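Local coordinates for 3-hydroxyisobutyrate dehydrogenase family protein (Geobacter sulfurreducens, PDB 3PDU) that probably reduces succinic semialdehyde to gamma-hydroxybutyrate with NADPH, as a Rossmann-fold member of the beta-hydroxyacid dehydrogenase family, at residues Thr3-Leu9 / Phe25-Asn31; Pro15-Asn19 / Ala128-Leu133; Asp59-Leu65 / Arg89-Ser95. One frame throughout, in Å; residues are numbered along the deposited sequence.

Interaction 1 of 3, residues Thr3-Leu9 / Phe25-Asn31. With NAP (NADP nicotinamide-adenine-dinucleotide phosphate), chain I.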
loop_
_atom_site.group_PDB
_atom_site.type_symbol
_atom_site.label_atom_id
_atom_site.label_comp_id
_atom_site.label_asym_id
_atom_site.label_seq_id
_atom_site.Cartn_x
_atom_site.Cartn_y
_atom_site.Cartn_z
ATOM N N THR A 3 22.394 41.362 15.986
ATOM C CA THR A 3 21.470 40.835 16.998
ATOM C C THR A 3 20.531 39.794 16.396
ATOM O O THR A 3 20.198 39.854 15.209
ATOM C CB THR A 3 20.617 41.949 17.619
ATOM O OG1 THR A 3 19.836 42.570 16.590
ATOM C CG2 THR A 3 21.506 42.991 18.303
ATOM N N TYR A 4 20.091 38.851 17.224
ATOM C CA TYR A 4 19.328 37.708 16.745
ATOM C C TYR A 4 17.926 37.625 17.330
ATOM O O TYR A 4 17.709 37.955 18.503
ATOM C CB TYR A 4 20.081 36.410 17.056
ATOM C CG TYR A 4 21.223 36.147 16.115
ATOM C CD1 TYR A 4 21.008 35.446 14.941
ATOM C CD2 TYR A 4 22.502 36.608 16.383
ATOM C CE1 TYR A 4 22.028 35.193 14.064
ATOM C CE2 TYR A 4 23.548 36.360 15.497
ATOM C CZ TYR A 4 23.290 35.645 14.337
ATOM O OH TYR A 4 24.284 35.369 13.422
ATOM N N GLY A 5 16.983 37.194 16.495
ATOM C CA GLY A 5 15.615 36.914 16.910
ATOM C C GLY A 5 15.341 35.424 16.758
ATOM O O GLY A 5 15.983 34.747 15.957
ATOM N N PHE A 6 14.395 34.910 17.533
ATOM C CA PHE A 6 14.018 33.507 17.437
ATOM C C PHE A 6 12.525 33.319 17.730
ATOM O O PHE A 6 12.032 33.683 18.808
ATOM C CB PHE A 6 14.874 32.645 18.378
ATOM C CG PHE A 6 14.972 31.212 17.947
ATOM C CD1 PHE A 6 16.163 30.706 17.440
ATOM C CD2 PHE A 6 13.864 30.378 18.024
ATOM C CE1 PHE A 6 16.255 29.382 17.041
ATOM C CE2 PHE A 6 13.945 29.058 17.607
ATOM C CZ PHE A 6 15.142 28.558 17.116
ATOM N N LEU A 7 11.812 32.768 16.752
ATOM C CA LEU A 7 10.362 32.547 16.841
ATOM C C LEU A 7 10.067 31.053 16.881
ATOM O O LEU A 7 10.506 30.316 15.996
ATOM C CB LEU A 7 9.661 33.141 15.614
ATOM C CG LEU A 7 10.072 34.545 15.165
ATOM C CD1 LEU A 7 9.308 34.962 13.901
ATOM C CD2 LEU A 7 9.853 35.557 16.290
ATOM N N GLY A 8 9.326 30.602 17.889
ATOM C CA GLY A 8 8.946 29.197 17.963
ATOM C C GLY A 8 9.863 28.432 18.901
ATOM O O GLY A 8 10.936 27.974 18.507
ATOM N N LEU A 9 9.453 28.313 20.156
ATOM C CA LEU A 9 10.281 27.668 21.171
ATOM C C LEU A 9 9.678 26.320 21.515
ATOM O O LEU A 9 9.155 26.120 22.610
ATOM C CB LEU A 9 10.358 28.552 22.426
ATOM C CG LEU A 9 10.963 29.936 22.136
ATOM C CD1 LEU A 9 10.852 30.848 23.362
ATOM C CD2 LEU A 9 12.414 29.816 21.668
ATOM N N PHE A 25 25.317 35.313 21.928
ATOM C CA PHE A 25 24.563 36.262 21.107
ATOM C C PHE A 25 23.475 36.984 21.919
ATOM O O PHE A 25 22.998 36.465 22.923
ATOM C CB PHE A 25 23.934 35.572 19.889
ATOM C CG PHE A 25 24.943 34.914 18.981
ATOM C CD1 PHE A 25 25.801 35.677 18.208
ATOM C CD2 PHE A 25 25.033 33.528 18.908
ATOM C CE1 PHE A 25 26.736 35.068 17.371
ATOM C CE2 PHE A 25 25.965 32.913 18.080
ATOM C CZ PHE A 25 26.818 33.682 17.316
ATOM N N ASP A 26 23.123 38.191 21.477
ATOM C CA ASP A 26 21.986 38.963 21.988
ATOM C C ASP A 26 20.743 38.407 21.300
ATOM O O ASP A 26 20.570 38.591 20.093
ATOM C CB ASP A 26 22.211 40.440 21.611
ATOM C CG ASP A 26 21.090 41.369 22.067
ATOM O OD1 ASP A 26 19.934 40.936 22.227
ATOM O OD2 ASP A 26 21.375 42.570 22.236
ATOM N N VAL A 27 19.892 37.708 22.054
ATOM C CA VAL A 27 18.764 36.989 21.460
ATOM C C VAL A 27 17.427 37.515 21.985
ATOM O O VAL A 27 17.245 37.676 23.192
ATOM C CB VAL A 27 18.851 35.448 21.713
ATOM C CG1 VAL A 27 17.708 34.714 21.009
ATOM C CG2 VAL A 27 20.203 34.888 21.238
ATOM N N THR A 28 16.503 37.778 21.065
ATOM C CA THR A 28 15.133 38.130 21.410
ATOM C C THR A 28 14.208 36.987 20.990
ATOM O O THR A 28 14.267 36.534 19.850
ATOM C CB THR A 28 14.719 39.410 20.685
ATOM O OG1 THR A 28 15.592 40.473 21.074
ATOM C CG2 THR A 28 13.287 39.802 21.045
ATOM N N VAL A 29 13.353 36.522 21.901
ATOM C CA VAL A 29 12.508 35.366 21.606
ATOM C C VAL A 29 11.018 35.687 21.626
ATOM O O VAL A 29 10.564 36.622 22.294
ATOM C CB VAL A 29 12.767 34.182 22.583
ATOM C CG1 VAL A 29 14.225 33.748 22.533
ATOM C CG2 VAL A 29 12.372 34.567 24.020
ATOM N N TRP A 30 10.268 34.894 20.873
ATOM C CA TRP A 30 8.813 34.931 20.910
ATOM C C TRP A 30 8.278 33.520 20.708
ATOM O O TRP A 30 8.880 32.709 19.996
ATOM C CB TRP A 30 8.259 35.874 19.832
ATOM C CG TRP A 30 6.758 35.808 19.687
ATOM C CD1 TRP A 30 5.837 36.544 20.370
ATOM C CD2 TRP A 30 6.011 34.944 18.808
ATOM N NE1 TRP A 30 4.557 36.191 19.974
ATOM C CE2 TRP A 30 4.641 35.216 19.016
ATOM C CE3 TRP A 30 6.371 33.970 17.868
ATOM C CZ2 TRP A 30 3.626 34.552 18.315
ATOM C CZ3 TRP A 30 5.355 33.306 17.169
ATOM C CH2 TRP A 30 4.004 33.605 17.398
ATOM N N ASN A 31 7.162 33.223 21.364
ATOM C CA ASN A 31 6.430 31.982 21.142
ATOM C C ASN A 31 4.950 32.260 21.314
ATOM O O ASN A 31 4.564 33.009 22.214
ATOM C CB ASN A 31 6.850 30.896 22.139
ATOM C CG ASN A 31 6.344 29.508 21.746
ATOM O OD1 ASN A 31 6.756 28.966 20.724
ATOM N ND2 ASN A 31 5.463 28.925 22.564
HETATM P PA NAP I . 6.886 21.380 18.394
HETATM O O1A NAP I . 5.556 20.793 18.159
HETATM O O2A NAP I . 7.463 21.042 19.706
HETATM O O5B NAP I . 6.870 22.962 18.188
HETATM C C5B NAP I . 6.139 23.622 17.188
HETATM C C4B NAP I . 6.342 25.125 17.384
HETATM O O4B NAP I . 5.535 25.823 16.444
HETATM C C3B NAP I . 5.906 25.617 18.771
HETATM O O3B NAP I . 6.723 26.723 19.112
HETATM C C2B NAP I . 4.492 26.115 18.524
HETATM O O2B NAP I . 4.038 27.146 19.365
HETATM C C1B NAP I . 4.666 26.684 17.131
HETATM N N9A NAP I . 3.398 26.812 16.405
HETATM C C8A NAP I . 2.575 25.821 15.943
HETATM N N7A NAP I . 1.526 26.420 15.319
HETATM C C5A NAP I . 1.687 27.758 15.367
HETATM C C6A NAP I . 0.930 28.815 14.882
HETATM N N6A NAP I . -0.204 28.586 14.209
HETATM N N1A NAP I . 1.369 30.098 15.109
HETATM C C2A NAP I . 2.546 30.335 15.794
HETATM N N3A NAP I . 3.292 29.278 16.270
HETATM C C4A NAP I . 2.862 28.014 16.056
HETATM O O3 NAP I . 7.782 20.879 17.165
HETATM P PN NAP I . 9.357 20.711 16.945
HETATM O O1N NAP I . 9.683 19.285 17.121
HETATM O O2N NAP I . 10.058 21.801 17.671
HETATM O O5D NAP I . 9.363 21.013 15.366
HETATM C C5D NAP I . 9.512 22.305 14.821
HETATM C C4D NAP I . 9.854 22.110 13.349
HETATM O O4D NAP I . 11.084 21.420 13.239
HETATM C C3D NAP I . 8.824 21.221 12.660
HETATM O O3D NAP I . 8.717 21.649 11.311
HETATM C C2D NAP I . 9.448 19.841 12.677
HETATM O O2D NAP I . 8.976 19.010 11.626
HETATM C C1D NAP I . 10.906 20.241 12.485
HETATM N N1N NAP I . 11.909 19.278 12.939
HETATM C C2N NAP I . 11.742 18.579 14.102
HETATM C C3N NAP I . 12.732 17.686 14.525
HETATM C C7N NAP I . 12.594 16.920 15.821
HETATM O O7N NAP I . 13.393 15.791 16.000
HETATM N N7N NAP I . 11.720 17.279 16.766
HETATM C C4N NAP I . 13.882 17.528 13.755
HETATM C C5N NAP I . 14.054 18.262 12.581
HETATM C C6N NAP I . 13.058 19.149 12.190
HETATM P P2B NAP I . 3.213 26.792 20.703
HETATM O O1X NAP I . 2.366 28.004 20.960
HETATM O O2X NAP I . 2.387 25.546 20.466
HETATM O O3X NAP I . 4.169 26.536 21.830
HETATM O O HOH W 1 18.125 40.431 20.062
#
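Tyr4 and Thr28 bind each other's strands through the backbone, in a ladder that also takes in Asp26, Phe6, Trp30 and Gly8. Its five hydrogen bonds start with Tyr4 N to Asp26 O and finish with Gly8 N to Trp30 O; Thr28 N to Tyr4 O measures 2.8 Å. The strands are parallel, their short axes inclined by 18°. Beside the ladder a water lies in hydrogen-bonding position among Tyr4 O, Asp26 OD1 and Thr28 OG1.

The direct side-chain hydrogen bonds lie at the C-terminal ends. Asn31 OD1 accepts from Leu9 N at 2.8 Å, the donor standing above the carboxamide plane, and also takes the ribose hydroxyl NAP O3B. Asn31 ND2 gives an almost straight bond to NAP O3X of the 2'-phosphate (2.8 Å, 168°) and another to Asn33 O, which should fix the amide's rotation. A leucine in place of Asn31 would probably leave the Leu9 amide and the ribose hydroxyl without this acceptor and the phosphate without one donor. A bond to the 2'-phosphate, which NAD lacks, is consistent with use of NADP.

Apolar contacts fill the rest. The edge of Tyr4 tilts toward the face of Phe25, with Tyr4 CE2 3.6 Å from Phe25 CD1. Leu7 CD2 rests on Trp30 CB, and Leu9 CD1 comes crosswise to Val29 CB at 3.9 Å.

Helix 13-23 connects these strands in the chain, forming the opening beta-alpha-beta unit of the Rossmann fold. That helix packs on Phe6, Leu9 and Val27; helix 51-57 packs on Leu7, Thr28 and Trp30 across the sheet, while strand 60-63 borders strand 4-7.

Interaction 2 of 3, residues Pro15-Asn19 / Ala128-Leu133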
loop_
_atom_site.group_PDB
_atom_site.type_symbol
_atom_site.label_atom_id
_atom_site.label_comp_id
_atom_site.label_asym_id
_atom_site.label_seq_id
_atom_site.Cartn_x
_atom_site.Cartn_y
_atom_site.Cartn_z
ATOM N N PRO A 15 15.855 24.387 22.573
ATOM C CA PRO A 15 17.290 24.074 22.662
ATOM C C PRO A 15 18.124 24.896 21.676
ATOM O O PRO A 15 19.249 25.276 22.000
ATOM C CB PRO A 15 17.362 22.590 22.272
ATOM C CG PRO A 15 15.992 22.055 22.463
ATOM C CD PRO A 15 15.017 23.188 22.393
ATOM N N MET A 16 17.586 25.157 20.488
ATOM C CA MET A 16 18.309 25.934 19.484
ATOM C C MET A 16 18.472 27.373 19.951
ATOM O O MET A 16 19.576 27.925 19.905
ATOM C CB MET A 16 17.597 25.893 18.119
ATOM C CG MET A 16 17.664 24.522 17.452
ATOM S SD MET A 16 16.466 24.377 16.120
ATOM C CE MET A 16 17.146 25.432 14.830
ATOM N N ALA A 17 17.381 27.978 20.417
ATOM C CA ALA A 17 17.466 29.339 20.940
ATOM C C ALA A 17 18.442 29.400 22.121
ATOM O O ALA A 17 19.235 30.338 22.232
ATOM C CB ALA A 17 16.076 29.857 21.343
ATOM N N ALA A 18 18.401 28.386 22.981
ATOM C CA ALA A 18 19.277 28.333 24.153
ATOM C C ALA A 18 20.753 28.254 23.747
ATOM O O ALA A 18 21.617 28.851 24.394
ATOM C CB ALA A 18 18.908 27.152 25.046
ATOM N N ASN A 19 21.040 27.501 22.687
ATOM C CA ASN A 19 22.398 27.442 22.161
ATOM C C ASN A 19 22.934 28.811 21.723
ATOM O O ASN A 19 24.107 29.111 21.923
ATOM C CB ASN A 19 22.489 26.441 21.009
ATOM C CG ASN A 19 22.589 25.019 21.498
ATOM O OD1 ASN A 19 22.910 24.786 22.662
ATOM N ND2 ASN A 19 22.326 24.056 20.619
ATOM N N ALA A 128 19.669 18.919 18.525
ATOM C CA ALA A 128 19.322 20.316 18.709
ATOM C C ALA A 128 19.973 20.823 19.993
ATOM O O ALA A 128 20.597 21.885 20.002
ATOM C CB ALA A 128 17.818 20.500 18.757
ATOM N N GLU A 129 19.846 20.045 21.067
ATOM C CA GLU A 129 20.457 20.400 22.350
ATOM C C GLU A 129 21.971 20.520 22.239
ATOM O O GLU A 129 22.567 21.464 22.761
ATOM C CB GLU A 129 20.102 19.363 23.429
ATOM C CG GLU A 129 18.660 19.423 23.907
ATOM C CD GLU A 129 18.228 18.160 24.649
ATOM O OE1 GLU A 129 19.015 17.189 24.713
ATOM O OE2 GLU A 129 17.096 18.139 25.171
ATOM N N ASP A 130 22.588 19.560 21.552
ATOM C CA ASP A 130 24.044 19.472 21.473
ATOM C C ASP A 130 24.663 20.412 20.443
ATOM O O ASP A 130 25.875 20.586 20.426
ATOM C CB ASP A 130 24.478 18.046 21.114
ATOM C CG ASP A 130 24.166 17.031 22.209
ATOM O OD1 ASP A 130 23.800 17.434 23.326
ATOM O OD2 ASP A 130 24.293 15.817 21.940
ATOM N N GLY A 131 23.844 20.970 19.555
ATOM C CA GLY A 131 24.360 21.791 18.474
ATOM C C GLY A 131 24.966 20.967 17.342
ATOM O O GLY A 131 25.903 21.405 16.676
ATOM N N THR A 132 24.430 19.778 17.099
ATOM C CA THR A 132 25.008 18.922 16.073
ATOM C C THR A 132 24.031 18.658 14.917
ATOM O O THR A 132 24.073 17.610 14.278
ATOM C CB THR A 132 25.508 17.615 16.676
ATOM O OG1 THR A 132 24.417 16.929 17.318
ATOM C CG2 THR A 132 26.609 17.915 17.723
ATOM N N LEU A 133 23.167 19.630 14.651
ATOM C CA LEU A 133 22.208 19.547 13.545
ATOM C C LEU A 133 22.927 19.593 12.196
ATOM O O LEU A 133 24.034 20.113 12.098
ATOM C CB LEU A 133 21.230 20.724 13.614
ATOM C CG LEU A 133 20.337 20.792 14.854
ATOM C CD1 LEU A 133 19.554 22.123 14.884
ATOM C CD2 LEU A 133 19.377 19.599 14.910
HETATM O O HOH W 2 25.653 22.975 22.261
#
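Asn19 extends its carboxamide from helix 13-23 to the end of helix 125-130, where Asn19 ND2 gives a weak hydrogen bond to Glu129 O at 3.4 Å. Asn19 ND2 also comes within 2.8 Å of Ala128 O. On the oxygen side of the amide, a water joins Asn19 OD1 to Asp130 O through two bonds that are themselves weak. The terminal carbonyls of a helix are likely to carry extra negative potential, which would favour a donor placed there.

Gly131 is the first residue beyond helix 125-130; its positive phi (77°) takes the chain out of helical geometry and on to Leu133, the first residue of the next strand. The partner helix is the one that follows the glycine-rich turn of the Rossmann fold, so the contact ties the first helix of the dinucleotide-binding domain to a much later part of it.

Next to these polar groups, Pro15 lays CB against Glu129 CG at 3.8 Å and against the methyl of Ala128. The carboxylate of Glu129 goes elsewhere, to a salt bridge with Lys125. Met16 meets Leu133 at about a right angle; with its chain bent at the sulfur (chi3 72°), CG, SD and CE all lie around Leu133 CD1, Met16 CG at 4.0 Å.

Interaction 3 of 3, residues Asp59-Leu65 / Arg89-Ser95. With NAP (NADP nicotinamide-adenine-dinucleotide phosphate), chain I.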
loop_
_atom_site.group_PDB
_atom_site.type_symbol
_atom_site.label_atom_id
_atom_site.label_comp_id
_atom_site.label_asym_id
_atom_site.label_seq_id
_atom_site.Cartn_x
_atom_site.Cartn_y
_atom_site.Cartn_z
ATOM N N ASP A 59 18.690 41.874 13.632
ATOM C CA ASP A 59 19.358 41.792 12.331
ATOM C C ASP A 59 19.054 40.483 11.620
ATOM O O ASP A 59 18.954 40.442 10.396
ATOM C CB ASP A 59 20.875 41.953 12.483
ATOM C CG ASP A 59 21.254 43.318 12.996
ATOM O OD1 ASP A 59 20.881 44.327 12.353
ATOM O OD2 ASP A 59 21.906 43.384 14.052
ATOM N N ILE A 60 18.934 39.408 12.392
ATOM C CA ILE A 60 18.655 38.097 11.827
ATOM C C ILE A 60 17.684 37.374 12.735
ATOM O O ILE A 60 17.966 37.171 13.922
ATOM C CB ILE A 60 19.937 37.236 11.698
ATOM C CG1 ILE A 60 20.969 37.920 10.786
ATOM C CG2 ILE A 60 19.596 35.832 11.194
ATOM C CD1 ILE A 60 22.237 37.100 10.597
ATOM N N THR A 61 16.536 37.005 12.187
ATOM C CA THR A 61 15.538 36.281 12.955
ATOM C C THR A 61 15.359 34.888 12.390
ATOM O O THR A 61 15.175 34.705 11.182
ATOM C CB THR A 61 14.183 36.996 12.939
ATOM O OG1 THR A 61 14.317 38.265 13.593
ATOM C CG2 THR A 61 13.114 36.144 13.656
ATOM N N ILE A 62 15.424 33.910 13.283
ATOM C CA ILE A 62 15.249 32.507 12.934
ATOM C C ILE A 62 13.874 32.037 13.404
ATOM O O ILE A 62 13.395 32.472 14.459
ATOM C CB ILE A 62 16.329 31.676 13.629
ATOM C CG1 ILE A 62 17.705 31.994 13.036
ATOM C CG2 ILE A 62 16.033 30.191 13.529
ATOM C CD1 ILE A 62 18.850 31.297 13.781
ATOM N N ALA A 63 13.227 31.177 12.617
ATOM C CA ALA A 63 11.945 30.599 13.016
ATOM C C ALA A 63 12.008 29.066 13.022
ATOM O O ALA A 63 12.640 28.450 12.170
ATOM C CB ALA A 63 10.815 31.092 12.094
ATOM N N MET A 64 11.357 28.446 13.998
ATOM C CA MET A 64 11.354 26.986 14.079
ATOM C C MET A 64 9.943 26.542 14.447
ATOM O O MET A 64 9.643 26.299 15.612
ATOM C CB MET A 64 12.374 26.500 15.110
ATOM C CG MET A 64 12.661 25.005 15.043
ATOM S SD MET A 64 13.145 24.533 13.372
ATOM C CE MET A 64 13.858 22.922 13.638
ATOM N N LEU A 65 9.080 26.452 13.441
ATOM C CA LEU A 65 7.638 26.311 13.664
ATOM C C LEU A 65 7.135 24.951 13.197
ATOM O O LEU A 65 7.823 24.253 12.465
ATOM C CB LEU A 65 6.882 27.433 12.940
ATOM C CG LEU A 65 7.306 28.840 13.374
ATOM C CD1 LEU A 65 6.807 29.910 12.403
ATOM C CD2 LEU A 65 6.837 29.133 14.808
ATOM N N ARG A 89 17.175 43.377 6.825
ATOM C CA ARG A 89 17.175 42.435 7.944
ATOM C C ARG A 89 16.788 41.040 7.444
ATOM O O ARG A 89 16.025 40.905 6.486
ATOM C CB ARG A 89 16.254 42.911 9.071
ATOM C CG ARG A 89 16.725 44.219 9.708
ATOM C CD ARG A 89 15.863 44.594 10.890
ATOM N NE ARG A 89 14.513 44.988 10.493
ATOM C CZ ARG A 89 14.206 46.164 9.948
ATOM N NH1 ARG A 89 15.157 47.059 9.703
ATOM N NH2 ARG A 89 12.953 46.438 9.634
ATOM N N GLY A 90 17.323 40.007 8.083
ATOM C CA GLY A 90 17.159 38.656 7.571
ATOM C C GLY A 90 16.127 37.812 8.296
ATOM O O GLY A 90 15.926 37.945 9.506
ATOM N N TYR A 91 15.495 36.912 7.555
ATOM C CA TYR A 91 14.573 35.950 8.138
ATOM C C TYR A 91 15.008 34.569 7.676
ATOM O O TYR A 91 15.120 34.329 6.476
ATOM C CB TYR A 91 13.138 36.249 7.679
ATOM C CG TYR A 91 12.085 35.409 8.366
ATOM C CD1 TYR A 91 11.952 35.433 9.741
ATOM C CD2 TYR A 91 11.220 34.593 7.634
ATOM C CE1 TYR A 91 10.994 34.675 10.384
ATOM C CE2 TYR A 91 10.245 33.825 8.273
ATOM C CZ TYR A 91 10.145 33.875 9.652
ATOM O OH TYR A 91 9.199 33.130 10.322
ATOM N N ILE A 92 15.318 33.688 8.625
ATOM C CA ILE A 92 15.775 32.343 8.306
ATOM C C ILE A 92 14.760 31.360 8.854
ATOM O O ILE A 92 14.675 31.157 10.061
ATOM C CB ILE A 92 17.160 32.039 8.927
ATOM C CG1 ILE A 92 18.202 33.052 8.429
ATOM C CG2 ILE A 92 17.589 30.608 8.622
ATOM C CD1 ILE A 92 19.589 32.859 9.015
ATOM N N ASP A 93 13.972 30.766 7.972
ATOM C CA ASP A 93 12.937 29.847 8.428
ATOM C C ASP A 93 13.490 28.438 8.408
ATOM O O ASP A 93 13.801 27.885 7.348
ATOM C CB ASP A 93 11.670 29.975 7.567
ATOM C CG ASP A 93 10.434 29.354 8.236
ATOM O OD1 ASP A 93 10.586 28.649 9.255
ATOM O OD2 ASP A 93 9.311 29.570 7.737
ATOM N N MET A 94 13.638 27.863 9.593
ATOM C CA MET A 94 14.226 26.537 9.729
ATOM C C MET A 94 13.157 25.465 9.927
ATOM O O MET A 94 13.474 24.289 10.132
ATOM C CB MET A 94 15.241 26.540 10.876
ATOM C CG MET A 94 16.349 27.575 10.636
ATOM S SD MET A 94 17.694 27.552 11.849
ATOM C CE MET A 94 18.720 26.232 11.224
ATOM N N SER A 95 11.892 25.883 9.853
ATOM C CA SER A 95 10.748 24.970 9.935
ATOM C C SER A 95 10.752 23.983 8.766
ATOM O O SER A 95 11.147 24.341 7.653
ATOM C CB SER A 95 9.437 25.771 9.857
ATOM O OG SER A 95 9.408 26.856 10.763
HETATM P PA NAP I . 6.886 21.380 18.394
HETATM O O1A NAP I . 5.556 20.793 18.159
HETATM O O2A NAP I . 7.463 21.042 19.706
HETATM O O5B NAP I . 6.870 22.962 18.188
HETATM C C5B NAP I . 6.139 23.622 17.188
HETATM C C4B NAP I . 6.342 25.125 17.384
HETATM O O4B NAP I . 5.535 25.823 16.444
HETATM C C3B NAP I . 5.906 25.617 18.771
HETATM O O3B NAP I . 6.723 26.723 19.112
HETATM C C2B NAP I . 4.492 26.115 18.524
HETATM O O2B NAP I . 4.038 27.146 19.365
HETATM C C1B NAP I . 4.666 26.684 17.131
HETATM N N9A NAP I . 3.398 26.812 16.405
HETATM C C8A NAP I . 2.575 25.821 15.943
HETATM N N7A NAP I . 1.526 26.420 15.319
HETATM C C5A NAP I . 1.687 27.758 15.367
HETATM C C6A NAP I . 0.930 28.815 14.882
HETATM N N6A NAP I . -0.204 28.586 14.209
HETATM N N1A NAP I . 1.369 30.098 15.109
HETATM C C2A NAP I . 2.546 30.335 15.794
HETATM N N3A NAP I . 3.292 29.278 16.270
HETATM C C4A NAP I . 2.862 28.014 16.056
HETATM O O3 NAP I . 7.782 20.879 17.165
HETATM P PN NAP I . 9.357 20.711 16.945
HETATM O O1N NAP I . 9.683 19.285 17.121
HETATM O O2N NAP I . 10.058 21.801 17.671
HETATM O O5D NAP I . 9.363 21.013 15.366
HETATM C C5D NAP I . 9.512 22.305 14.821
HETATM C C4D NAP I . 9.854 22.110 13.349
HETATM O O4D NAP I . 11.084 21.420 13.239
HETATM C C3D NAP I . 8.824 21.221 12.660
HETATM O O3D NAP I . 8.717 21.649 11.311
HETATM C C2D NAP I . 9.448 19.841 12.677
HETATM O O2D NAP I . 8.976 19.010 11.626
HETATM C C1D NAP I . 10.906 20.241 12.485
HETATM N N1N NAP I . 11.909 19.278 12.939
HETATM C C2N NAP I . 11.742 18.579 14.102
HETATM C C3N NAP I . 12.732 17.686 14.525
HETATM C C7N NAP I . 12.594 16.920 15.821
HETATM O O7N NAP I . 13.393 15.791 16.000
HETATM N N7N NAP I . 11.720 17.279 16.766
HETATM C C4N NAP I . 13.882 17.528 13.755
HETATM C C5N NAP I . 14.054 18.262 12.581
HETATM C C6N NAP I . 13.058 19.149 12.190
HETATM P P2B NAP I . 3.213 26.792 20.703
HETATM O O1X NAP I . 2.366 28.004 20.960
HETATM O O2X NAP I . 2.387 25.546 20.466
HETATM O O3X NAP I . 4.169 26.536 21.830
HETATM O O HOH W 3 15.056 39.920 11.581
#
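The Tyr91 ring lies obliquely against Ala63 and Thr61, its phenol oxygen tight on the methyl: Ala63 CB is 3.1 Å from Tyr91 OH. With CG anti to the backbone N (chi1 -173°), the ring runs along the neighbouring strand, and Thr61 CG2 lies 4.1 Å from Tyr91 CD1. The second flat group is the Asp93 carboxylate. Asp93 OD1 takes Ser95 OG on its syn lone pair at 2.6 Å and Ser95 N from above the plane, the latter closing an Asx turn. Ser95 OG, holding its proton toward Asp93, in turn accepts from Leu65 N at 2.7 Å. The carboxylate thus acts as a second shell that orients the hydroxyl holding the Leu65 amide.

Strands 60-63 and 90-93 run parallel on either side of helix 68-76 in the chain, a beta-alpha-beta unit of the Rossmann fold. Five backbone hydrogen bonds knit them, from Gly90 N to Asp59 O through to Met94 N to Ala63 O. A water adds a bridge from Thr61 OG1 to Gly90 O.

On the opposite face these two strands meet through apolar side chains. Ile60 CG2 touches Ile92 CD1 at 3.7 Å, and Ile62 CG2 packs on Met94 SD. Beyond the strands Met64, bent at chi2 (54°), brings Met64 SD to 3.3 Å from Met94 O and its methyl close to the nicotinamide ribose of NADP. Leu65 turns its carbonyl to that sugar, Leu65 O lying 3.0 Å from NAP O3D, while Leu65 CD2 comes near the adenine.

Interactions 1 and 3 belong to the buried core of one sheet: strands 4-7 and 60-63 are neighbours in it, with Gly5 N probably hydrogen-bonded to Ile60 O. Both combine a backbone ladder with a polar end at the cofactor, 1 at the adenosine side with its phosphate, 3 mainly at the nicotinamide ribose. Interaction 2 is only partly buried and joins helices by weak amide and water bonds over a small apolar patch, with no ladder. It meets the sheet through helix 13-23, the helix joining the strands of interaction 1: Met16 packs on Phe6, Met64 and Met94, and Ala17 on Phe6 and Leu9.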